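Long-range contacts in putative isomerase YbhH (Escherichia coli, PDB 6OTV), which probably acts as an isomerase of the PrpF family, although its precise reaction remains unassigned: residues Ala166-Gly172 with Asp193-Pro197; Phe175-Ile181 with Leu291-Val295. One frame throughout, in Å; residues are numbered along the deposited sequence.

Overall arrangement
Leaving strand 158-163, the chain crosses from the first half of the protein to the second, as in the diaminopimelate epimerase-like fold, and both contacts involve this connection. Contact 1 closes a short loop: residues 166-172 meet the turn 193-197 between strands 187-193 and 197-202. Contact 2 closes a much longer one, joining 175-181, just before strand 182-184, to the loop 291-295 after helix 279-290. Their segments alternate along the chain, so the two loops cross. The contacts, with centres about 13 Å apart, touch through P176, whose CG lies 3.5 Å from OG1 of T171 and 4.1 Å from CB of D193.

Contact 1. Residues Ala166-Gly172 with Asp193-Pro197. With EDO (1,2-ethanediol), chain D.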
ATOM      1  N   ALA A 166      -2.716   5.233   8.867  1.00 41.74           N
ATOM      2  CA  ALA A 166      -2.728   6.230   9.934  1.00 40.24           C
ATOM      3  C   ALA A 166      -2.473   5.613  11.303  1.00 38.78           C
ATOM      4  O   ALA A 166      -1.962   6.296  12.199  1.00 50.43           O
ATOM      5  CB  ALA A 166      -4.062   6.978   9.938  1.00 44.16           C
ATOM      6  N   ALA A 167      -2.822   4.341  11.489  1.00 33.35           N
ATOM      7  CA  ALA A 167      -2.666   3.690  12.786  1.00 41.22           C
ATOM      8  C   ALA A 167      -1.196   3.599  13.182  1.00 53.07           C
ATOM      9  O   ALA A 167      -0.388   2.992  12.471  1.00 59.99           O
ATOM     10  CB  ALA A 167      -3.289   2.296  12.745  1.00 35.05           C
ATOM     11  N   GLY A 168      -0.854   4.206  14.318  1.00 54.69           N
ATOM     12  CA  GLY A 168       0.487   4.128  14.869  1.00 52.23           C
ATOM     13  C   GLY A 168       1.560   4.769  14.013  1.00 53.31           C
ATOM     14  O   GLY A 168       2.616   4.173  13.787  1.00 63.43           O
ATOM     15  N   THR A 169       1.307   5.992  13.538  1.00 58.37           N
ATOM     16  CA  THR A 169       2.247   6.648  12.632  1.00 68.25           C
ATOM     17  C   THR A 169       3.598   6.902  13.289  1.00 73.09           C
ATOM     18  O   THR A 169       4.633   6.847  12.616  1.00 76.56           O
ATOM     19  CB  THR A 169       1.656   7.965  12.125  1.00 70.89           C
ATOM     20  OG1 THR A 169       1.033   8.659  13.213  1.00 80.58           O
ATOM     21  CG2 THR A 169       0.631   7.706  11.033  1.00 64.86           C
ATOM     22  N   LYS A 170       3.614   7.184  14.592  1.00 71.40           N
ATOM     23  CA  LYS A 170       4.857   7.423  15.310  1.00 66.17           C
ATOM     24  C   LYS A 170       5.168   6.357  16.348  1.00 69.22           C
ATOM     25  O   LYS A 170       6.335   6.209  16.728  1.00 74.24           O
ATOM     26  CB  LYS A 170       4.817   8.797  15.998  1.00 64.56           C
ATOM     27  CG  LYS A 170       6.158   9.298  16.515  1.00 70.77           C
ATOM     28  CD  LYS A 170       7.023   9.862  15.398  1.00 72.19           C
ATOM     29  CE  LYS A 170       8.290  10.495  15.957  1.00 70.68           C
ATOM     30  NZ  LYS A 170       9.076  11.202  14.910  1.00 68.80           N
ATOM     31  N   THR A 171       4.169   5.605  16.800  1.00 69.94           N
ATOM     32  CA  THR A 171       4.344   4.588  17.829  1.00 72.19           C
ATOM     33  C   THR A 171       4.314   3.173  17.276  1.00 73.30           C
ATOM     34  O   THR A 171       5.170   2.352  17.622  1.00 86.31           O
ATOM     35  CB  THR A 171       3.257   4.732  18.905  1.00 72.36           C
ATOM     36  OG1 THR A 171       3.480   5.928  19.662  1.00 69.34           O
ATOM     37  CG2 THR A 171       3.267   3.527  19.835  1.00 78.38           C
ATOM     38  N   GLY A 172       3.347   2.864  16.417  1.00 63.94           N
ATOM     39  CA  GLY A 172       3.077   1.503  16.011  1.00 58.00           C
ATOM     40  C   GLY A 172       1.862   0.894  16.674  1.00 62.34           C
ATOM     41  O   GLY A 172       1.486  -0.233  16.330  1.00 62.59           O
ATOM     42  N   ASP A 193      -2.819   7.326  18.640  1.00 57.44           N
ATOM     43  CA  ASP A 193      -1.874   7.574  17.554  1.00 53.46           C
ATOM     44  C   ASP A 193      -2.567   7.181  16.251  1.00 52.25           C
ATOM     45  O   ASP A 193      -2.459   6.038  15.799  1.00 52.14           O
ATOM     46  CB  ASP A 193      -0.579   6.786  17.775  1.00 57.95           C
ATOM     47  CG  ASP A 193       0.521   7.169  16.799  1.00 58.05           C
ATOM     48  OD1 ASP A 193       0.337   8.126  16.018  1.00 60.13           O
ATOM     49  OD2 ASP A 193       1.577   6.506  16.817  1.00 55.65           O
ATOM     50  N   MET A 194      -3.296   8.130  15.661  1.00 47.95           N
ATOM     51  CA  MET A 194      -3.987   7.942  14.384  1.00 40.81           C
ATOM     52  C   MET A 194      -3.642   9.134  13.499  1.00 43.64           C
ATOM     53  O   MET A 194      -4.158  10.236  13.713  1.00 42.87           O
ATOM     54  CB  MET A 194      -5.496   7.813  14.576  1.00 41.86           C
ATOM     55  CG  MET A 194      -5.988   6.384  14.751  1.00 53.00           C
ATOM     56  SD  MET A 194      -5.826   5.391  13.250  1.00 58.26           S
ATOM     57  CE  MET A 194      -6.934   6.252  12.140  1.00 64.20           C
ATOM     58  N   ALA A 195      -2.753   8.911  12.525  1.00 43.10           N
ATOM     59  CA  ALA A 195      -2.230   9.945  11.632  1.00 48.09           C
ATOM     60  C   ALA A 195      -1.399  10.981  12.384  1.00 49.81           C
ATOM     61  O   ALA A 195      -0.570  11.673  11.784  1.00 53.56           O
ATOM     62  CB  ALA A 195      -3.362  10.629  10.857  1.00 50.83           C
ATOM     63  N   MET A 196      -1.599  11.084  13.691  1.00 51.72           N
ATOM     64  CA  MET A 196      -0.878  12.021  14.540  1.00 53.64           C
ATOM     65  C   MET A 196      -1.015  11.569  15.989  1.00 44.68           C
ATOM     66  O   MET A 196      -2.123  11.243  16.431  1.00 50.21           O
ATOM     67  CB  MET A 196      -1.418  13.443  14.364  1.00 52.10           C
ATOM     68  CG  MET A 196      -0.798  14.480  15.293  1.00 57.97           C
ATOM     69  SD  MET A 196       0.944  14.805  14.940  1.00 66.35           S
ATOM     70  CE  MET A 196       0.827  15.503  13.296  1.00 58.37           C
ATOM     71  N   PRO A 197       0.079  11.504  16.746  1.00 48.03           N
ATOM     72  CA  PRO A 197      -0.036  11.248  18.191  1.00 46.46           C
ATOM     73  C   PRO A 197      -0.655  12.454  18.882  1.00 50.61           C
ATOM     74  O   PRO A 197      -0.117  13.560  18.820  1.00 54.02           O
ATOM     75  CB  PRO A 197       1.417  11.026  18.633  1.00 48.46           C
ATOM     76  CG  PRO A 197       2.179  10.762  17.372  1.00 46.77           C
ATOM     77  CD  PRO A 197       1.481  11.534  16.302  1.00 44.91           C
TER
HETATM   78  C1  EDO D 402      -5.002   3.012   9.349  1.00 65.12           C
HETATM   79  O1  EDO D 402      -4.411   1.712   9.266  1.00 71.52           O
HETATM   80  C2  EDO D 402      -5.545   3.402   7.979  1.00 62.16           C
HETATM   81  O2  EDO D 402      -5.701   4.822   7.889  1.00 55.45           O
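D193 does most of the work here, with its backbone and its side chain both engaged. Its O accepts a hydrogen bond from G168 N (2.9 Å), while its carboxylate gathers the turn beyond: OD1 takes the hydroxyl OG1 of T169 (2.9 Å), and OD2 takes K170 N (3.1 Å) and T171 N (2.7 Å). A short acidic side chain suits this place, since two amides and a hydroxyl converge on it. G168 runs at positive phi, and a CB there would collide with G172 C. M194 faces A167 as a single antiparallel bridge, a non-hydrogen-bonded pair with CA atoms 4.7 Å apart. Its CE packs on A166 CB at 3.7 Å and its SD lies 4.0 Å from A167 CB, where small alanines admit the bulky thioether. A195 completes the bridge, its N donating to A166 O over 2.8 Å in a nearly straight bond; A195 CB and A166 CB meet at 3.8 Å. M196 turns away, beside a bound acetate, and P197 rests its CG 3.6 Å from K170 CB. O2 of an ethanediol, probably carried over from the crystallisation liquor, accepts a hydrogen bond from A166 N at 3.2 Å. The 193-197 turn thus links the antiparallel hairpin strands 187-193 and 197-202 and packs against the 166-172 connection, with M194 and A195 against I283 and M196 against T280 of helix 279-290.

Contact 2. Residues Phe175-Ile181 with Leu291-Val295; sequences FPTDNQI and LEGTV. With EDO (1,2-ethanediol), chain M.
A backbone carbonyl is packed against the CH groups of I181 and Q180: G293 O lies 3.1 Å from I181 CG1 and 3.2 Å from Q180 CB, and no hydrogen bond joins the two segments directly. F175-D178 form a type I turn, closed by D178 N to F175 O at 2.9 Å, with P176 (-61/-31) well suited to its second position. D178 adopts positive phi (61/20), N179 extends, and Q180 (-69/-30) and I181 (-131/132) follow. L291-T294 form a type II turn, with E292 (-76/145) second and G293 (93/-3) third; a CB on G293 would press on E292 O and come within 3.3 Å of Q180 CG, itself 3.5 Å from E292 O. The closest CA atoms are those of Q180 and T294, 5.0 Å apart. F175, rotamer m, sets CZ 3.7 Å from L291 CD1 (L291 is mt), while T294 CG2 meets the ring edge 3.8 Å from CE1. I181, rotamer mt, brings CG1 to 4.2 Å from V295 CB. F175 N donates to O1 of an ethanediol at 2.9 Å. The turn following helix 279-290, with T294 OG1 bonded to S288 O, thus packs on the connection into strand 182-184, and both meet strand 187-193 in the second half of the DAP epimerase-like fold. Direct contact is van der Waals, partly apolar and partly carbonyl-on-CH; separately, T190 OG1 bridges Q180 O and V295 N.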
ATOM      1  N   PHE A 175      -3.277   2.815  20.574  1.00 56.02           N
ATOM      2  CA  PHE A 175      -3.204   3.294  21.950  1.00 53.87           C
ATOM      3  C   PHE A 175      -1.840   2.919  22.513  1.00 60.63           C
ATOM      4  O   PHE A 175      -1.663   1.811  23.040  1.00 58.18           O
ATOM      5  CB  PHE A 175      -4.333   2.701  22.796  1.00 49.10           C
ATOM      6  CG  PHE A 175      -5.703   3.021  22.271  1.00 51.62           C
ATOM      7  CD1 PHE A 175      -6.297   4.245  22.542  1.00 48.31           C
ATOM      8  CD2 PHE A 175      -6.392   2.105  21.491  1.00 47.38           C
ATOM      9  CE1 PHE A 175      -7.554   4.547  22.048  1.00 40.61           C
ATOM     10  CE2 PHE A 175      -7.653   2.400  20.996  1.00 50.55           C
ATOM     11  CZ  PHE A 175      -8.234   3.624  21.276  1.00 39.17           C
ATOM     12  N   PRO A 176      -0.842   3.802  22.416  1.00 63.70           N
ATOM     13  CA  PRO A 176       0.510   3.437  22.870  1.00 68.15           C
ATOM     14  C   PRO A 176       0.591   3.090  24.345  1.00 71.61           C
ATOM     15  O   PRO A 176       1.434   2.273  24.732  1.00 71.53           O
ATOM     16  CB  PRO A 176       1.335   4.690  22.544  1.00 71.32           C
ATOM     17  CG  PRO A 176       0.559   5.399  21.483  1.00 69.23           C
ATOM     18  CD  PRO A 176      -0.881   5.136  21.794  1.00 63.97           C
ATOM     19  N   THR A 177      -0.254   3.688  25.184  1.00 66.78           N
ATOM     20  CA  THR A 177      -0.272   3.371  26.606  1.00 62.32           C
ATOM     21  C   THR A 177      -1.021   2.081  26.915  1.00 67.05           C
ATOM     22  O   THR A 177      -1.134   1.722  28.092  1.00 71.47           O
ATOM     23  CB  THR A 177      -0.905   4.518  27.399  1.00 56.55           C
ATOM     24  OG1 THR A 177      -2.308   4.579  27.116  1.00 49.80           O
ATOM     25  CG2 THR A 177      -0.262   5.845  27.027  1.00 55.37           C
ATOM     26  N   ASP A 178      -1.539   1.393  25.896  1.00 67.85           N
ATOM     27  CA  ASP A 178      -2.343   0.182  26.049  1.00 69.75           C
ATOM     28  C   ASP A 178      -3.616   0.427  26.853  1.00 63.26           C
ATOM     29  O   ASP A 178      -4.218  -0.517  27.375  1.00 66.24           O
ATOM     30  CB  ASP A 178      -1.530  -0.957  26.677  1.00 81.46           C
ATOM     31  CG  ASP A 178      -0.288  -1.296  25.876  1.00 89.61           C
ATOM     32  OD1 ASP A 178       0.752  -0.636  26.083  1.00 94.97           O
ATOM     33  OD2 ASP A 178      -0.354  -2.217  25.037  1.00 93.22           O
ATOM     34  N   ASN A 179      -4.040   1.686  26.957  1.00 54.30           N
ATOM     35  CA  ASN A 179      -5.278   2.055  27.628  1.00 59.27           C
ATOM     36  C   ASN A 179      -6.050   3.034  26.758  1.00 59.59           C
ATOM     37  O   ASN A 179      -5.474   3.976  26.208  1.00 67.59           O
ATOM     38  CB  ASN A 179      -5.015   2.688  29.000  1.00 63.71           C
ATOM     39  CG  ASN A 179      -4.378   1.722  29.978  1.00 65.84           C
ATOM     40  OD1 ASN A 179      -4.690   0.532  29.988  1.00 72.61           O
ATOM     41  ND2 ASN A 179      -3.480   2.234  30.810  1.00 60.62           N
ATOM     42  N   GLN A 180      -7.359   2.803  26.637  1.00 53.23           N
ATOM     43  CA  GLN A 180      -8.204   3.753  25.924  1.00 55.61           C
ATOM     44  C   GLN A 180      -8.334   5.065  26.688  1.00 58.26           C
ATOM     45  O   GLN A 180      -8.496   6.125  26.073  1.00 57.39           O
ATOM     46  CB  GLN A 180      -9.585   3.148  25.667  1.00 56.69           C
ATOM     47  CG  GLN A 180      -9.634   2.141  24.526  1.00 63.99           C
ATOM     48  CD  GLN A 180      -8.894   0.856  24.843  1.00 71.97           C
ATOM     49  OE1 GLN A 180      -8.655   0.533  26.007  1.00 69.80           O
ATOM     50  NE2 GLN A 180      -8.523   0.115  23.803  1.00 75.90           N
ATOM     51  N   ILE A 181      -8.265   5.014  28.018  1.00 54.45           N
ATOM     52  CA  ILE A 181      -8.317   6.201  28.863  1.00 50.55           C
ATOM     53  C   ILE A 181      -7.168   6.136  29.857  1.00 58.94           C
ATOM     54  O   ILE A 181      -6.955   5.102  30.501  1.00 59.04           O
ATOM     55  CB  ILE A 181      -9.661   6.324  29.609  1.00 51.55           C
ATOM     56  CG1 ILE A 181     -10.790   6.655  28.634  1.00 52.48           C
ATOM     57  CG2 ILE A 181      -9.575   7.388  30.699  1.00 51.39           C
ATOM     58  CD1 ILE A 181     -12.143   6.791  29.297  1.00 48.39           C
ATOM     59  N   LEU A 291     -13.955   4.753  18.091  1.00 45.98           N
ATOM     60  CA  LEU A 291     -13.415   3.667  18.897  1.00 52.26           C
ATOM     61  C   LEU A 291     -14.040   3.671  20.286  1.00 62.27           C
ATOM     62  O   LEU A 291     -14.206   4.724  20.908  1.00 71.17           O
ATOM     63  CB  LEU A 291     -11.896   3.783  19.000  1.00 45.83           C
ATOM     64  CG  LEU A 291     -11.151   3.727  17.666  1.00 48.36           C
ATOM     65  CD1 LEU A 291      -9.655   3.881  17.878  1.00 52.71           C
ATOM     66  CD2 LEU A 291     -11.468   2.431  16.938  1.00 46.80           C
ATOM     67  N   GLU A 292     -14.389   2.482  20.768  1.00 66.18           N
ATOM     68  CA  GLU A 292     -15.037   2.348  22.063  1.00 69.81           C
ATOM     69  C   GLU A 292     -14.034   2.513  23.199  1.00 59.57           C
ATOM     70  O   GLU A 292     -12.873   2.107  23.101  1.00 58.73           O
ATOM     71  CB  GLU A 292     -15.724   0.989  22.180  1.00 78.05           C
ATOM     72  CG  GLU A 292     -14.818  -0.188  21.860  1.00 91.44           C
ATOM     73  CD  GLU A 292     -15.388  -1.509  22.337  1.00107.37           C
ATOM     74  OE1 GLU A 292     -14.722  -2.190  23.146  1.00112.60           O
ATOM     75  OE2 GLU A 292     -16.507  -1.863  21.909  1.00111.60           O
ATOM     76  N   GLY A 293     -14.499   3.122  24.287  1.00 48.99           N
ATOM     77  CA  GLY A 293     -13.720   3.223  25.503  1.00 46.92           C
ATOM     78  C   GLY A 293     -12.886   4.477  25.649  1.00 51.07           C
ATOM     79  O   GLY A 293     -12.231   4.643  26.686  1.00 57.18           O
ATOM     80  N   THR A 294     -12.878   5.359  24.655  1.00 41.08           N
ATOM     81  CA  THR A 294     -12.098   6.581  24.762  1.00 43.53           C
ATOM     82  C   THR A 294     -12.831   7.609  25.619  1.00 43.02           C
ATOM     83  O   THR A 294     -14.036   7.509  25.868  1.00 39.62           O
ATOM     84  CB  THR A 294     -11.809   7.169  23.381  1.00 43.85           C
ATOM     85  OG1 THR A 294     -13.046   7.446  22.712  1.00 50.22           O
ATOM     86  CG2 THR A 294     -10.981   6.199  22.545  1.00 34.41           C
ATOM     87  N   VAL A 295     -12.078   8.617  26.069  1.00 37.88           N
ATOM     88  CA  VAL A 295     -12.665   9.683  26.870  1.00 41.35           C
ATOM     89  C   VAL A 295     -13.673  10.493  26.064  1.00 48.86           C
ATOM     90  O   VAL A 295     -14.514  11.189  26.646  1.00 45.80           O
ATOM     91  CB  VAL A 295     -11.559  10.590  27.442  1.00 39.61           C
ATOM     92  CG1 VAL A 295     -10.995  11.502  26.359  1.00 38.18           C
ATOM     93  CG2 VAL A 295     -12.082  11.396  28.622  1.00 40.74           C
TER
HETATM   94  C1  EDO M 411      -3.838  -1.350  19.960  1.00 66.09           C
HETATM   95  O1  EDO M 411      -3.372  -0.099  20.482  1.00 63.37           O
HETATM   96  C2  EDO M 411      -4.001  -1.253  18.447  1.00 65.38           C
HETATM   97  O2  EDO M 411      -2.753  -0.881  17.848  1.00 60.71           O